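HTH cro/C1-type domain-containing protein (Thermotoga maritima, PDB 2WUS) is the cytoplasmic helix-turn-helix domain of RodZ, a membrane protein that probably anchors the MreB cytoskeleton during cell-shape control, although its family is generally linked to DNA binding. Local coordinates at residues T11-R16 with Y61-L67. Residues are numbered along the deposited sequence; the frame is centred on the assembly and turned at random.
Sequences TFRKKR and YSEFLEL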
loop_
_atom_site.group_PDB
_atom_site.type_symbol
_atom_site.label_atom_id
_atom_site.label_comp_id
_atom_site.label_asym_id
_atom_site.label_seq_id
_atom_site.Cartn_x
_atom_site.Cartn_y
_atom_site.Cartn_z
ATOM N N THR C 11 -4.912 12.918 -29.727
ATOM C CA THR C 11 -5.294 14.104 -28.979
ATOM C C THR C 11 -4.061 14.740 -28.367
ATOM O O THR C 11 -3.929 15.969 -28.344
ATOM C CB THR C 11 -6.332 13.799 -27.881
ATOM O OG1 THR C 11 -7.418 13.061 -28.446
ATOM C CG2 THR C 11 -6.876 15.091 -27.276
ATOM N N PHE C 12 -3.163 13.890 -27.871
ATOM C CA PHE C 12 -1.894 14.333 -27.299
ATOM C C PHE C 12 -1.080 15.100 -28.324
ATOM O O PHE C 12 -0.672 16.237 -28.069
ATOM C CB PHE C 12 -1.059 13.144 -26.812
ATOM C CG PHE C 12 -1.435 12.646 -25.448
ATOM C CD1 PHE C 12 -1.425 13.498 -24.357
ATOM C CD2 PHE C 12 -1.773 11.313 -25.252
ATOM C CE1 PHE C 12 -1.761 13.039 -23.103
ATOM C CE2 PHE C 12 -2.109 10.852 -24.004
ATOM C CZ PHE C 12 -2.104 11.717 -22.925
ATOM N N ARG C 13 -0.829 14.466 -29.473
ATOM C CA ARG C 13 -0.049 15.100 -30.527
ATOM C C ARG C 13 -0.661 16.449 -30.822
ATOM O O ARG C 13 0.021 17.470 -30.764
ATOM C CB ARG C 13 -0.009 14.247 -31.798
ATOM C CG ARG C 13 0.534 14.965 -33.046
ATOM C CD ARG C 13 1.005 13.981 -34.137
ATOM N NE ARG C 13 2.435 13.659 -34.018
ATOM C CZ ARG C 13 3.043 12.606 -34.572
ATOM N NH1 ARG C 13 4.348 12.428 -34.390
ATOM N NH2 ARG C 13 2.361 11.726 -35.299
ATOM N N LYS C 14 -1.963 16.443 -31.093
ATOM C CA LYS C 14 -2.680 17.650 -31.496
ATOM C C LYS C 14 -2.596 18.760 -30.456
ATOM O O LYS C 14 -2.493 19.942 -30.802
ATOM C CB LYS C 14 -4.145 17.333 -31.817
ATOM C CG LYS C 14 -5.004 18.563 -32.070
ATOM C CD LYS C 14 -6.441 18.179 -32.393
ATOM C CE LYS C 14 -7.342 19.404 -32.492
ATOM N NZ LYS C 14 -8.773 19.020 -32.690
ATOM N N LYS C 15 -2.636 18.376 -29.185
ATOM C CA LYS C 15 -2.654 19.353 -28.105
ATOM C C LYS C 15 -1.260 19.888 -27.813
ATOM O O LYS C 15 -1.100 21.008 -27.326
ATOM C CB LYS C 15 -3.248 18.735 -26.845
ATOM C CG LYS C 15 -4.108 19.683 -26.052
ATOM C CD LYS C 15 -3.300 20.744 -25.364
ATOM C CE LYS C 15 -4.089 22.045 -25.309
ATOM N NZ LYS C 15 -5.528 21.830 -24.978
ATOM N N ARG C 16 -0.246 19.082 -28.102
ATOM C CA ARG C 16 1.117 19.516 -27.865
ATOM C C ARG C 16 1.496 20.554 -28.913
ATOM O O ARG C 16 2.102 21.581 -28.607
ATOM C CB ARG C 16 2.076 18.331 -27.910
ATOM C CG ARG C 16 3.518 18.716 -27.653
ATOM C CD ARG C 16 4.394 17.493 -27.610
ATOM N NE ARG C 16 4.107 16.607 -28.725
ATOM C CZ ARG C 16 4.567 16.798 -29.957
ATOM N NH1 ARG C 16 4.262 15.938 -30.920
ATOM N NH2 ARG C 16 5.332 17.853 -30.221
ATOM N N TYR C 61 1.660 13.310 -18.964
ATOM C CA TYR C 61 1.513 14.012 -20.226
ATOM C C TYR C 61 0.288 14.891 -20.154
ATOM O O TYR C 61 0.368 16.092 -20.355
ATOM C CB TYR C 61 1.318 13.012 -21.355
ATOM C CG TYR C 61 1.937 13.419 -22.669
ATOM C CD1 TYR C 61 2.701 14.573 -22.777
ATOM C CD2 TYR C 61 1.768 12.633 -23.804
ATOM C CE1 TYR C 61 3.272 14.929 -23.980
ATOM C CE2 TYR C 61 2.335 12.976 -25.001
ATOM C CZ TYR C 61 3.087 14.123 -25.089
ATOM O OH TYR C 61 3.649 14.463 -26.301
ATOM N N SER C 62 -0.851 14.282 -19.856
ATOM C CA SER C 62 -2.115 15.007 -19.782
ATOM C C SER C 62 -2.077 16.208 -18.848
ATOM O O SER C 62 -2.702 17.217 -19.125
ATOM C CB SER C 62 -3.229 14.069 -19.344
ATOM O OG SER C 62 -3.283 12.949 -20.199
ATOM N N GLU C 63 -1.371 16.082 -17.731
ATOM C CA GLU C 63 -1.264 17.162 -16.761
ATOM C C GLU C 63 -0.370 18.266 -17.297
ATOM O O GLU C 63 -0.584 19.441 -17.006
ATOM C CB GLU C 63 -0.681 16.643 -15.447
ATOM C CG GLU C 63 -1.637 15.809 -14.586
ATOM C CD GLU C 63 -1.039 15.463 -13.218
ATOM O OE1 GLU C 63 -1.568 14.556 -12.536
ATOM O OE2 GLU C 63 -0.032 16.099 -12.829
ATOM N N PHE C 64 0.641 17.869 -18.070
ATOM C CA PHE C 64 1.568 18.796 -18.717
ATOM C C PHE C 64 0.905 19.649 -19.803
ATOM O O PHE C 64 1.193 20.836 -19.928
ATOM C CB PHE C 64 2.745 18.028 -19.316
ATOM C CG PHE C 64 3.605 18.850 -20.230
ATOM C CD1 PHE C 64 4.307 19.950 -19.745
ATOM C CD2 PHE C 64 3.720 18.521 -21.574
ATOM C CE1 PHE C 64 5.090 20.707 -20.577
ATOM C CE2 PHE C 64 4.513 19.281 -22.424
ATOM C CZ PHE C 64 5.198 20.372 -21.922
ATOM N N LEU C 65 0.045 19.022 -20.601
ATOM C CA LEU C 65 -0.796 19.719 -21.568
ATOM C C LEU C 65 -2.100 20.101 -20.866
ATOM O O LEU C 65 -2.288 19.797 -19.697
ATOM C CB LEU C 65 -1.062 18.816 -22.770
ATOM C CG LEU C 65 0.190 18.182 -23.400
ATOM C CD1 LEU C 65 -0.172 17.180 -24.489
ATOM C CD2 LEU C 65 1.144 19.229 -23.943
ATOM N N GLU C 66 -3.007 20.774 -21.550
ATOM C CA GLU C 66 -4.210 21.252 -20.868
ATOM C C GLU C 66 -5.175 20.110 -20.569
ATOM O O GLU C 66 -6.243 20.329 -20.004
ATOM C CB GLU C 66 -4.916 22.332 -21.715
ATOM C CG GLU C 66 -6.066 23.082 -21.021
ATOM C CD GLU C 66 -7.463 22.626 -21.467
ATOM O OE1 GLU C 66 -8.439 22.872 -20.722
ATOM O OE2 GLU C 66 -7.592 22.026 -22.558
ATOM N N LEU C 67 -4.800 18.893 -20.946
ATOM C CA LEU C 67 -5.769 17.795 -21.034
ATOM C C LEU C 67 -6.412 17.359 -19.706
ATOM O O LEU C 67 -5.857 17.601 -18.633
ATOM C CB LEU C 67 -5.138 16.588 -21.727
ATOM C CG LEU C 67 -5.276 16.486 -23.245
ATOM C CD1 LEU C 67 -6.037 17.675 -23.774
ATOM C CD2 LEU C 67 -3.897 16.376 -23.897
#
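Phe12 is the bump of helix 3-17 that fills the hollow at the end of helix 51-64. Its ring forms an offset stack with that of Tyr61, centroids 4.6 Å apart and planes at 19°, with Tyr61 CD2 over one face, offset toward the rim. Chi1 of -82° puts CG anti to the carbonyl carbon, which lays the Phe12 ring along that of Tyr61. Two groups close its edge: Leu65 CD1, 3.9 Å from Phe12 CD1, and Ser62 OG, whose hydrogen bond goes back to Ile58 O. Leu67 CD2 comes in obliquely.

Leu65, the first residue to leave the helix, pushes its two methyls into the next notch: CD1 sits 3.7 Å from Phe12 O, and CD2 rests 3.9 Å from Arg16 CA. One turn after Phe12, the Arg16 guanidinium is nearly coplanar with the Tyr61 phenol ring, and NE lies 3.3 Å from Tyr61 OH. Glu41 ties both down, by a salt bridge to Arg16 NH1 and a hydrogen bond from Tyr61 OH, while Arg16 NH2 bonds Ile21 O.

On the outer side, Lys15 lays its bent chain over the leucines, CG 3.6 Å from Leu67 CD1, and carries NZ to a salt bridge with OE2 of the poorly ordered Glu66 (3.2 Å), whose hydrogen bond is weak.

The contact packs the first helix of the helix-turn-helix domain against the end of helix 51-64 and the turn leading to helix 69-84. Its chemistry is graded: an aromatic and aliphatic interior, buried polar ends held largely by Glu41 and backbone carbonyls, and a surface ion pair that probably adds little.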